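Transcription termination factor FttA (PDB 3AF6) probably terminates transcription across the archaeal genome by cleaving nascent RNA at the exit channel of RNA polymerase, as a homodimeric, zinc-dependent ribonuclease. Local coordinates at residues L225-P228 / Y229-F232; K293-I296 / E297-S301; P529-E532 / Y533-L537; G557-Q561 / S562-E566. All blocks are in the same frame, centred on the assembly; numbering follows the deposited sequence.

Interaction 1 (L225-P228 / Y229-F232)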
loop_
_atom_site.group_PDB
_atom_site.type_symbol
_atom_site.label_atom_id
_atom_site.label_comp_id
_atom_site.label_asym_id
_atom_site.label_seq_id
_atom_site.Cartn_x
_atom_site.Cartn_y
_atom_site.Cartn_z
ATOM N N LEU A 225 16.237 5.735 -13.251
ATOM C CA LEU A 225 15.549 6.898 -13.803
ATOM C C LEU A 225 16.415 7.516 -14.894
ATOM O O LEU A 225 15.929 8.272 -15.727
ATOM C CB LEU A 225 15.295 7.946 -12.720
ATOM C CG LEU A 225 14.231 7.668 -11.662
ATOM C CD1 LEU A 225 14.086 8.883 -10.760
ATOM C CD2 LEU A 225 12.909 7.365 -12.339
ATOM N N ASN A 226 17.708 7.196 -14.869
ATOM C CA ASN A 226 18.667 7.696 -15.857
ATOM C C ASN A 226 18.251 7.293 -17.274
ATOM O O ASN A 226 18.603 7.965 -18.245
ATOM C CB ASN A 226 20.078 7.148 -15.561
ATOM C CG ASN A 226 20.836 7.974 -14.506
ATOM O OD1 ASN A 226 20.263 8.840 -13.839
ATOM N ND2 ASN A 226 22.132 7.697 -14.355
ATOM N N ASP A 227 17.502 6.198 -17.386
ATOM C CA ASP A 227 17.041 5.705 -18.682
ATOM C C ASP A 227 15.545 5.401 -18.673
ATOM O O ASP A 227 15.144 4.278 -18.386
ATOM C CB ASP A 227 17.808 4.437 -19.060
ATOM C CG ASP A 227 17.296 3.806 -20.336
ATOM O OD1 ASP A 227 17.777 2.715 -20.699
ATOM O OD2 ASP A 227 16.410 4.403 -20.981
ATOM N N PRO A 228 14.700 6.391 -19.003
ATOM C CA PRO A 228 13.249 6.176 -19.015
ATOM C C PRO A 228 12.731 4.957 -19.789
ATOM O O PRO A 228 11.618 4.496 -19.540
ATOM C CB PRO A 228 12.696 7.508 -19.550
ATOM C CG PRO A 228 13.844 8.131 -20.264
ATOM C CD PRO A 228 15.016 7.780 -19.378
ATOM N N TYR A 229 13.515 4.419 -20.716
ATOM C CA TYR A 229 13.041 3.245 -21.438
ATOM C C TYR A 229 13.197 1.989 -20.550
ATOM O O TYR A 229 12.561 0.954 -20.776
ATOM C CB TYR A 229 13.787 3.086 -22.775
ATOM C CG TYR A 229 13.400 1.829 -23.526
ATOM C CD1 TYR A 229 12.105 1.655 -24.034
ATOM C CD2 TYR A 229 14.296 0.756 -23.623
ATOM C CE1 TYR A 229 11.709 0.430 -24.604
ATOM C CE2 TYR A 229 13.914 -0.464 -24.187
ATOM C CZ TYR A 229 12.624 -0.625 -24.666
ATOM O OH TYR A 229 12.249 -1.866 -25.134
ATOM N N LYS A 230 14.034 2.091 -19.526
ATOM C CA LYS A 230 14.241 0.983 -18.607
ATOM C C LYS A 230 13.557 1.281 -17.273
ATOM O O LYS A 230 13.309 0.373 -16.479
ATOM C CB LYS A 230 15.736 0.761 -18.375
ATOM C CG LYS A 230 16.304 -0.500 -19.007
ATOM C CD LYS A 230 15.707 -1.761 -18.376
ATOM C CE LYS A 230 16.268 -3.024 -19.020
ATOM N NZ LYS A 230 15.553 -4.269 -18.592
ATOM N N ALA A 231 13.229 2.550 -17.050
ATOM C CA ALA A 231 12.609 2.982 -15.803
ATOM C C ALA A 231 11.092 3.009 -15.769
ATOM O O ALA A 231 10.497 2.958 -14.687
ATOM C CB ALA A 231 13.131 4.366 -15.424
ATOM N N PHE A 232 10.458 3.113 -16.933
ATOM C CA PHE A 232 9.004 3.176 -16.969
ATOM C C PHE A 232 8.342 1.978 -17.597
ATOM O O PHE A 232 8.953 1.246 -18.370
ATOM C CB PHE A 232 8.505 4.381 -17.777
ATOM C CG PHE A 232 9.093 5.694 -17.376
ATOM C CD1 PHE A 232 9.651 5.879 -16.116
ATOM C CD2 PHE A 232 9.046 6.770 -18.263
ATOM C CE1 PHE A 232 10.149 7.107 -15.741
ATOM C CE2 PHE A 232 9.540 8.009 -17.901
ATOM C CZ PHE A 232 10.096 8.183 -16.635
#

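Interaction 2 (K293-I296 / E297-S301)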
loop_
_atom_site.group_PDB
_atom_site.type_symbol
_atom_site.label_atom_id
_atom_site.label_comp_id
_atom_site.label_asym_id
_atom_site.label_seq_id
_atom_site.Cartn_x
_atom_site.Cartn_y
_atom_site.Cartn_z
ATOM N N LYS A 293 5.533 11.708 -2.380
ATOM C CA LYS A 293 5.967 13.053 -2.045
ATOM C C LYS A 293 7.434 12.958 -1.692
ATOM O O LYS A 293 8.242 13.795 -2.090
ATOM C CB LYS A 293 5.164 13.617 -0.869
ATOM C CG LYS A 293 3.841 14.258 -1.288
ATOM C CD LYS A 293 3.054 14.813 -0.093
ATOM C CE LYS A 293 2.204 16.052 -0.464
ATOM N NZ LYS A 293 1.136 15.814 -1.488
ATOM N N ASP A 294 7.778 11.911 -0.959
ATOM C CA ASP A 294 9.151 11.688 -0.557
ATOM C C ASP A 294 10.024 11.559 -1.811
ATOM O O ASP A 294 11.148 12.061 -1.854
ATOM C CB ASP A 294 9.221 10.409 0.285
ATOM C CG ASP A 294 10.602 10.145 0.846
ATOM O OD1 ASP A 294 10.875 8.978 1.209
ATOM O OD2 ASP A 294 11.408 11.099 0.937
ATOM N N PHE A 295 9.484 10.899 -2.834
ATOM C CA PHE A 295 10.186 10.667 -4.097
ATOM C C PHE A 295 10.496 11.927 -4.912
ATOM O O PHE A 295 11.637 12.130 -5.341
ATOM C CB PHE A 295 9.383 9.682 -4.948
ATOM C CG PHE A 295 9.955 9.446 -6.320
ATOM C CD1 PHE A 295 11.323 9.273 -6.503
ATOM C CD2 PHE A 295 9.113 9.361 -7.429
ATOM C CE1 PHE A 295 11.842 9.023 -7.767
ATOM C CE2 PHE A 295 9.623 9.108 -8.697
ATOM C CZ PHE A 295 10.989 8.938 -8.864
ATOM N N ILE A 296 9.495 12.774 -5.135
ATOM C CA ILE A 296 9.746 13.982 -5.901
ATOM C C ILE A 296 10.648 14.944 -5.136
ATOM O O ILE A 296 11.481 15.641 -5.733
ATOM C CB ILE A 296 8.429 14.678 -6.342
ATOM C CG1 ILE A 296 7.475 14.846 -5.169
ATOM C CG2 ILE A 296 7.774 13.861 -7.450
ATOM C CD1 ILE A 296 6.106 15.382 -5.579
ATOM N N GLU A 297 10.515 14.963 -3.814
ATOM C CA GLU A 297 11.362 15.828 -3.003
ATOM C C GLU A 297 12.830 15.380 -3.025
ATOM O O GLU A 297 13.734 16.210 -3.091
ATOM C CB GLU A 297 10.847 15.879 -1.565
ATOM C CG GLU A 297 9.677 16.824 -1.382
ATOM C CD GLU A 297 9.070 16.740 0.007
ATOM O OE1 GLU A 297 9.838 16.640 0.994
ATOM O OE2 GLU A 297 7.824 16.789 0.111
ATOM N N ILE A 298 13.079 14.079 -2.970
ATOM C CA ILE A 298 14.466 13.616 -3.004
ATOM C C ILE A 298 15.106 14.006 -4.349
ATOM O O ILE A 298 16.278 14.397 -4.405
ATOM C CB ILE A 298 14.556 12.078 -2.789
ATOM C CG1 ILE A 298 13.907 11.702 -1.458
ATOM C CG2 ILE A 298 16.002 11.631 -2.789
ATOM C CD1 ILE A 298 14.288 12.610 -0.303
ATOM N N GLN A 299 14.324 13.915 -5.423
ATOM C CA GLN A 299 14.798 14.283 -6.749
ATOM C C GLN A 299 15.198 15.758 -6.790
ATOM O O GLN A 299 16.273 16.108 -7.279
ATOM C CB GLN A 299 13.710 14.028 -7.793
ATOM C CG GLN A 299 13.570 12.580 -8.223
ATOM C CD GLN A 299 12.489 12.392 -9.266
ATOM O OE1 GLN A 299 11.313 12.640 -9.013
ATOM N NE2 GLN A 299 12.885 11.953 -10.451
ATOM N N GLN A 300 14.325 16.617 -6.277
ATOM C CA GLN A 300 14.594 18.047 -6.259
ATOM C C GLN A 300 15.791 18.382 -5.379
ATOM O O GLN A 300 16.623 19.208 -5.746
ATOM C CB GLN A 300 13.355 18.808 -5.784
ATOM C CG GLN A 300 12.174 18.672 -6.730
ATOM C CD GLN A 300 10.928 19.359 -6.217
ATOM O OE1 GLN A 300 10.417 19.020 -5.154
ATOM N NE2 GLN A 300 10.430 20.332 -6.973
ATOM N N SER A 301 15.891 17.737 -4.222
ATOM C CA SER A 301 17.012 18.004 -3.330
ATOM C C SER A 301 18.289 17.627 -4.064
ATOM O O SER A 301 19.378 18.004 -3.653
ATOM C CB SER A 301 16.895 17.198 -2.021
ATOM O OG SER A 301 17.177 15.820 -2.214
#

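Interaction 3 (P529-E532 / Y533-L537)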
loop_
_atom_site.group_PDB
_atom_site.type_symbol
_atom_site.label_atom_id
_atom_site.label_comp_id
_atom_site.label_asym_id
_atom_site.label_seq_id
_atom_site.Cartn_x
_atom_site.Cartn_y
_atom_site.Cartn_z
ATOM N N PRO A 529 18.287 10.592 2.799
ATOM C CA PRO A 529 19.204 10.664 3.940
ATOM C C PRO A 529 20.259 9.563 3.995
ATOM O O PRO A 529 21.403 9.813 4.375
ATOM C CB PRO A 529 18.263 10.609 5.132
ATOM C CG PRO A 529 17.068 11.327 4.636
ATOM C CD PRO A 529 16.894 10.737 3.254
ATOM N N SER A 530 19.877 8.350 3.613
ATOM C CA SER A 530 20.801 7.219 3.647
ATOM C C SER A 530 22.094 7.428 2.859
ATOM O O SER A 530 23.154 6.955 3.261
ATOM C CB SER A 530 20.097 5.953 3.157
ATOM O OG SER A 530 19.531 6.150 1.880
ATOM N N VAL A 531 22.016 8.141 1.745
ATOM C CA VAL A 531 23.196 8.378 0.925
ATOM C C VAL A 531 24.221 9.306 1.583
ATOM O O VAL A 531 25.428 9.108 1.445
ATOM C CB VAL A 531 22.792 8.943 -0.445
ATOM C CG1 VAL A 531 24.023 9.247 -1.272
ATOM C CG2 VAL A 531 21.910 7.935 -1.164
ATOM N N GLU A 532 23.747 10.310 2.306
ATOM C CA GLU A 532 24.653 11.235 2.965
ATOM C C GLU A 532 25.455 10.498 4.024
ATOM O O GLU A 532 26.680 10.610 4.069
ATOM C CB GLU A 532 23.876 12.381 3.606
ATOM C CG GLU A 532 24.760 13.445 4.229
ATOM C CD GLU A 532 23.964 14.636 4.735
ATOM O OE1 GLU A 532 24.557 15.503 5.426
ATOM O OE2 GLU A 532 22.743 14.705 4.441
ATOM N N TYR A 533 24.757 9.744 4.874
ATOM C CA TYR A 533 25.405 8.963 5.923
ATOM C C TYR A 533 26.431 8.067 5.261
ATOM O O TYR A 533 27.594 8.049 5.661
ATOM C CB TYR A 533 24.388 8.092 6.667
ATOM C CG TYR A 533 23.401 8.859 7.513
ATOM C CD1 TYR A 533 23.817 9.548 8.649
ATOM C CD2 TYR A 533 22.052 8.906 7.170
ATOM C CE1 TYR A 533 22.911 10.269 9.425
ATOM C CE2 TYR A 533 21.136 9.627 7.936
ATOM C CZ TYR A 533 21.574 10.305 9.060
ATOM O OH TYR A 533 20.679 11.030 9.812
ATOM N N PHE A 534 26.004 7.332 4.238
ATOM C CA PHE A 534 26.913 6.433 3.533
ATOM C C PHE A 534 28.205 7.142 3.158
ATOM O O PHE A 534 29.283 6.770 3.628
ATOM C CB PHE A 534 26.276 5.874 2.261
ATOM C CG PHE A 534 27.246 5.117 1.391
ATOM C CD1 PHE A 534 27.771 3.901 1.808
ATOM C CD2 PHE A 534 27.667 5.645 0.171
ATOM C CE1 PHE A 534 28.706 3.216 1.027
ATOM C CE2 PHE A 534 28.600 4.972 -0.618
ATOM C CZ PHE A 534 29.122 3.751 -0.187
ATOM N N LYS A 535 28.082 8.158 2.306
ATOM C CA LYS A 535 29.226 8.945 1.851
ATOM C C LYS A 535 30.153 9.317 3.000
ATOM O O LYS A 535 31.366 9.111 2.925
ATOM C CB LYS A 535 28.756 10.244 1.186
ATOM C CG LYS A 535 28.200 10.110 -0.216
ATOM C CD LYS A 535 27.820 11.484 -0.754
ATOM C CE LYS A 535 27.366 11.419 -2.205
ATOM N NZ LYS A 535 26.996 12.761 -2.742
ATOM N N GLN A 536 29.574 9.862 4.066
ATOM C CA GLN A 536 30.362 10.299 5.200
ATOM C C GLN A 536 30.910 9.235 6.134
ATOM O O GLN A 536 31.860 9.499 6.869
ATOM C CB GLN A 536 29.577 11.329 6.004
ATOM C CG GLN A 536 29.372 12.628 5.253
ATOM C CD GLN A 536 29.086 13.791 6.175
ATOM O OE1 GLN A 536 29.853 14.061 7.100
ATOM N NE2 GLN A 536 27.985 14.495 5.925
ATOM N N LEU A 537 30.338 8.037 6.122
ATOM C CA LEU A 537 30.838 6.997 7.012
ATOM C C LEU A 537 31.775 6.019 6.304
ATOM O O LEU A 537 32.692 5.475 6.914
ATOM C CB LEU A 537 29.666 6.241 7.646
ATOM C CG LEU A 537 28.658 7.077 8.447
ATOM C CD1 LEU A 537 27.581 6.180 9.008
ATOM C CD2 LEU A 537 29.358 7.805 9.580
#

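Interaction 4 (G557-Q561 / S562-E566)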
loop_
_atom_site.group_PDB
_atom_site.type_symbol
_atom_site.label_atom_id
_atom_site.label_comp_id
_atom_site.label_asym_id
_atom_site.label_seq_id
_atom_site.Cartn_x
_atom_site.Cartn_y
_atom_site.Cartn_z
ATOM N N GLY A 557 23.523 0.663 -3.765
ATOM C CA GLY A 557 23.467 -0.348 -2.725
ATOM C C GLY A 557 24.071 -1.680 -3.119
ATOM O O GLY A 557 24.941 -2.197 -2.414
ATOM N N ARG A 558 23.617 -2.255 -4.231
ATOM C CA ARG A 558 24.165 -3.536 -4.666
ATOM C C ARG A 558 25.656 -3.374 -4.924
ATOM O O ARG A 558 26.454 -4.267 -4.640
ATOM C CB ARG A 558 23.475 -4.033 -5.941
ATOM C CG ARG A 558 24.265 -5.127 -6.656
ATOM C CD ARG A 558 23.508 -5.744 -7.819
ATOM N NE ARG A 558 22.359 -6.524 -7.369
ATOM C CZ ARG A 558 21.781 -7.490 -8.080
ATOM N NH1 ARG A 558 22.249 -7.796 -9.285
ATOM N NH2 ARG A 558 20.745 -8.155 -7.582
ATOM N N GLN A 559 26.019 -2.216 -5.459
ATOM C CA GLN A 559 27.399 -1.901 -5.770
ATOM C C GLN A 559 28.252 -2.008 -4.507
ATOM O O GLN A 559 29.285 -2.678 -4.502
ATOM C CB GLN A 559 27.463 -0.496 -6.362
ATOM C CG GLN A 559 28.768 -0.155 -7.044
ATOM C CD GLN A 559 28.612 0.997 -8.022
ATOM O OE1 GLN A 559 28.196 2.094 -7.648
ATOM N NE2 GLN A 559 28.940 0.748 -9.284
ATOM N N VAL A 560 27.810 -1.353 -3.438
ATOM C CA VAL A 560 28.520 -1.387 -2.161
ATOM C C VAL A 560 28.477 -2.798 -1.571
ATOM O O VAL A 560 29.487 -3.333 -1.103
ATOM C CB VAL A 560 27.875 -0.433 -1.142
ATOM C CG1 VAL A 560 28.560 -0.575 0.208
ATOM C CG2 VAL A 560 27.946 0.991 -1.648
ATOM N N GLN A 561 27.283 -3.383 -1.607
ATOM C CA GLN A 561 27.030 -4.720 -1.090
ATOM C C GLN A 561 27.858 -5.772 -1.813
ATOM O O GLN A 561 28.095 -6.853 -1.285
ATOM C CB GLN A 561 25.545 -5.047 -1.248
ATOM C CG GLN A 561 25.095 -6.302 -0.536
ATOM C CD GLN A 561 23.729 -6.774 -0.997
ATOM O OE1 GLN A 561 22.966 -7.353 -0.222
ATOM N NE2 GLN A 561 23.421 -6.543 -2.270
ATOM N N SER A 562 28.303 -5.452 -3.022
ATOM C CA SER A 562 29.085 -6.396 -3.817
ATOM C C SER A 562 30.573 -6.401 -3.511
ATOM O O SER A 562 31.302 -7.276 -3.977
ATOM C CB SER A 562 28.874 -6.128 -5.307
ATOM O OG SER A 562 27.541 -6.436 -5.678
ATOM N N GLY A 563 31.025 -5.421 -2.739
ATOM C CA GLY A 563 32.428 -5.372 -2.397
ATOM C C GLY A 563 33.199 -4.212 -2.991
ATOM O O GLY A 563 34.299 -3.920 -2.522
ATOM N N ILE A 564 32.648 -3.553 -4.010
ATOM C CA ILE A 564 33.342 -2.420 -4.629
ATOM C C ILE A 564 33.816 -1.491 -3.513
ATOM O O ILE A 564 33.033 -1.110 -2.639
ATOM C CB ILE A 564 32.423 -1.626 -5.588
ATOM C CG1 ILE A 564 31.742 -2.571 -6.582
ATOM C CG2 ILE A 564 33.240 -0.598 -6.345
ATOM C CD1 ILE A 564 32.698 -3.375 -7.435
ATOM N N ARG A 565 35.096 -1.132 -3.540
ATOM C CA ARG A 565 35.654 -0.280 -2.500
ATOM C C ARG A 565 35.958 1.163 -2.878
ATOM O O ARG A 565 36.337 1.966 -2.021
ATOM C CB ARG A 565 36.895 -0.945 -1.914
ATOM C CG ARG A 565 36.582 -2.290 -1.281
ATOM C CD ARG A 565 37.588 -2.607 -0.221
ATOM N NE ARG A 565 37.671 -1.513 0.734
ATOM C CZ ARG A 565 38.625 -1.406 1.649
ATOM N NH1 ARG A 565 39.570 -2.334 1.724
ATOM N NH2 ARG A 565 38.639 -0.370 2.481
ATOM N N GLU A 566 35.802 1.491 -4.155
ATOM C CA GLU A 566 36.007 2.856 -4.624
ATOM C C GLU A 566 34.889 3.164 -5.604
ATOM O O GLU A 566 34.973 2.844 -6.786
ATOM C CB GLU A 566 37.373 3.010 -5.285
ATOM C CG GLU A 566 38.501 3.044 -4.277
ATOM C CD GLU A 566 39.802 3.550 -4.858
ATOM O OE1 GLU A 566 40.770 3.715 -4.083
ATOM O OE2 GLU A 566 39.859 3.785 -6.087
#

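Interaction 1 (L225-P228 / Y229-F232)
Asp227 caps the short helix 228-231 at its N-terminus, with Pro228 suited to the first turn, where a backbone N-H is not required. Tyr229 gives the capping bond: its N donates to Asp227 OD2 over 2.9 Å, coming from above the carboxylate plane. Chi1 of 175° sets the Asp227 CG anti to its own N and folds the carboxylate over the start of the helix. The Tyr229 ring runs on past the cap and meets His234 at a steep angle, close to a bound sulfate. Lys230 N reaches Asp227 O at 2.7 Å, while its CB and CG cross close to Asp227 OD1 and its amine heads away toward Glu199, a long and weak ion pair. Ala231 N shares the same carbonyl at 2.9 Å, so two donors grip Asp227 O. The small methyl of Ala231, the buried side chain here, fits against the backbone of Leu225, with CB 3.9 Å from Leu225 CA. Phe232 leaves helical geometry, yet its N still donates to Pro228 O at 3.2 Å. Its flat ring takes Leu225 CD2 at the edge and Pro228 over one face, a CH-pi contact with Pro228 CB 4.0 Å from the Phe232 ring centroid.

Interaction 2 (K293-I296 / E297-S301)
The last turns of helix 282-301, part of the metallo-beta-lactamase domain, carry an amide-on-ring stack in which Gln299 lies over Phe295 one turn earlier. Ring and amide planes are only 9° apart, and Gln299 OE1 sits 3.7 Å from Phe295 CZ, above one face and offset toward the rim. With CG anti to the backbone N (chi1 176°) the Phe295 ring projects outward from the helix, leaning toward Gln299. Gln299, its CG beside its own N and its chain extended beyond, brings the flat amide to that face. Glutamine suits the place twice over: its planar end stacks on an aromatic, and its OE1 also accepts a bond from Leu307 N, which fixes how the amide is rotated.

The backbone repeats the alpha-helical i to i+4 pattern, as in Glu297 N to Lys293 O at 3.1 Å and Gln300 N to Ile296 O, also 3.1 Å. On the exposed side the aliphatic part of Glu297 lies along that first carbonyl, with CG 3.4 Å from Lys293 O, though the charged ends of Glu297 and Lys293 do not meet. Ser301 OG turns back and donates to Ile298 O at 2.8 Å.

Phe295 and Ile296 are the buried side chains. Ile296 packs on Pro310 and Ile313 of helix 310-319, with Lys293 also touching Ile313, while Phe295 and Gln299 face the loop bearing Leu225 and Phe295 also meets Tyr308, so helix 310-319 covers one face of this end of the helix and the loops with Leu225 and Tyr308 another.

Interaction 3 (P529-E532 / Y533-L537)
Pro529 and Tyr533 start a run of i to i+4 backbone bonds: Tyr533 N to Pro529 O is weak at 3.4 Å, whereas Phe534 N to Ser530 O and Gln536 N to Glu532 O both measure 3.0 Å. Between them Lys535 N reaches Val531 O at 2.9 Å. Proline fits the first turn, where its missing N-H costs no bond.

Apolar contacts follow the same spacing. Tyr533 lays its ring back along the first turn, its CE2 4.1 Å from Pro529 CB; with CG beside the backbone N (chi1 -69°) the ring is directed toward the start of the helix. Val531 CG1 brushes the extended aliphatic chain of Lys535 at CE, 4.1 Å away, and both residues also touch Met569 of strand 566-570. Helix 529-537 belongs to the beta-CASP region and packs against its six-stranded parallel sheet: Tyr533 rests on Ile518 and Ala520 of strand 516-520, and its OH bonds to Asp459 OD2 at the end of the adjacent strand 456-459, so one tyrosine serves both an apolar and a polar partner.

Among the polar side chains, Glu532 and Gln536 run side by side in the same direction toward helix 503-511, their flat ends 22° apart, and Glu532 OE2 makes a long, weak ion pair with Arg506. Ser530, buried, gives its OG to a hydrogen bond with Ser522 O.

Interaction 4 (G557-Q561 / S562-E566)
Helix 556-561 ends in a Schellman motif: the chain leaves helical geometry at Gly563 (phi 112°), whose N bonds to Val560 O at 3.1 Å from well above the carbonyl plane, and glycine is at home here because at these backbone angles a CB would press on the carbonyl O of Ser562.

Ser562 folds its side chain back on the last turn. Its OG sits beside its own N, anti to the carbonyl carbon (chi1 -67°), where it can donate to Arg558 O at 2.6 Å. A weak bond from Ser562 N reaches the same oxygen and another, also weak, goes to Gln559 O; a small hydroxyl thus helps to occupy a carbonyl of the last turn. The side chain of Arg558 leaves in another direction, bent at chi3, to salt bridges with Glu620 and Glu553 and a bond from NE to Gln551 O; the side chain of Arg558 lies about 11 Å from that of the zinc ligand His618. Val560, buried, faces inward to Phe547 and Ile567, and Gln561 hands OE1 to Thr587 OG1 in the neighbouring strand 584-587.

Beyond the glycine Ile564 turns its branched side chain back against the final turn. Its CG1 crosses the aliphatic part of Gln559, with Ile564 CG1 3.9 Å from Gln559 CG.

In the fold
Along the chain the four contacts follow in series, two in the metallo-beta-lactamase domain and two in the beta-CASP region. Interactions 1 and 2 have centres about 17 Å apart yet touch, Leu225 CD1 lying 3.6 Å from Phe295 CZ, so the capped turn at 225-232 rests on helix 282-301. Interactions 3 and 4, about 14 Å apart between centres, meet where Phe534 CZ packs on Val560 CG2 at 3.3 Å; their helices both pack against the beta-CASP core. Between the domains, interactions 2 and 3 approach to about 5 Å at their nearest atoms without touching. Interactions 1, 2 and 4 each come within about 9 to 11 Å of a zinc-ligand side chain, whereas interaction 3 is remote from the metals.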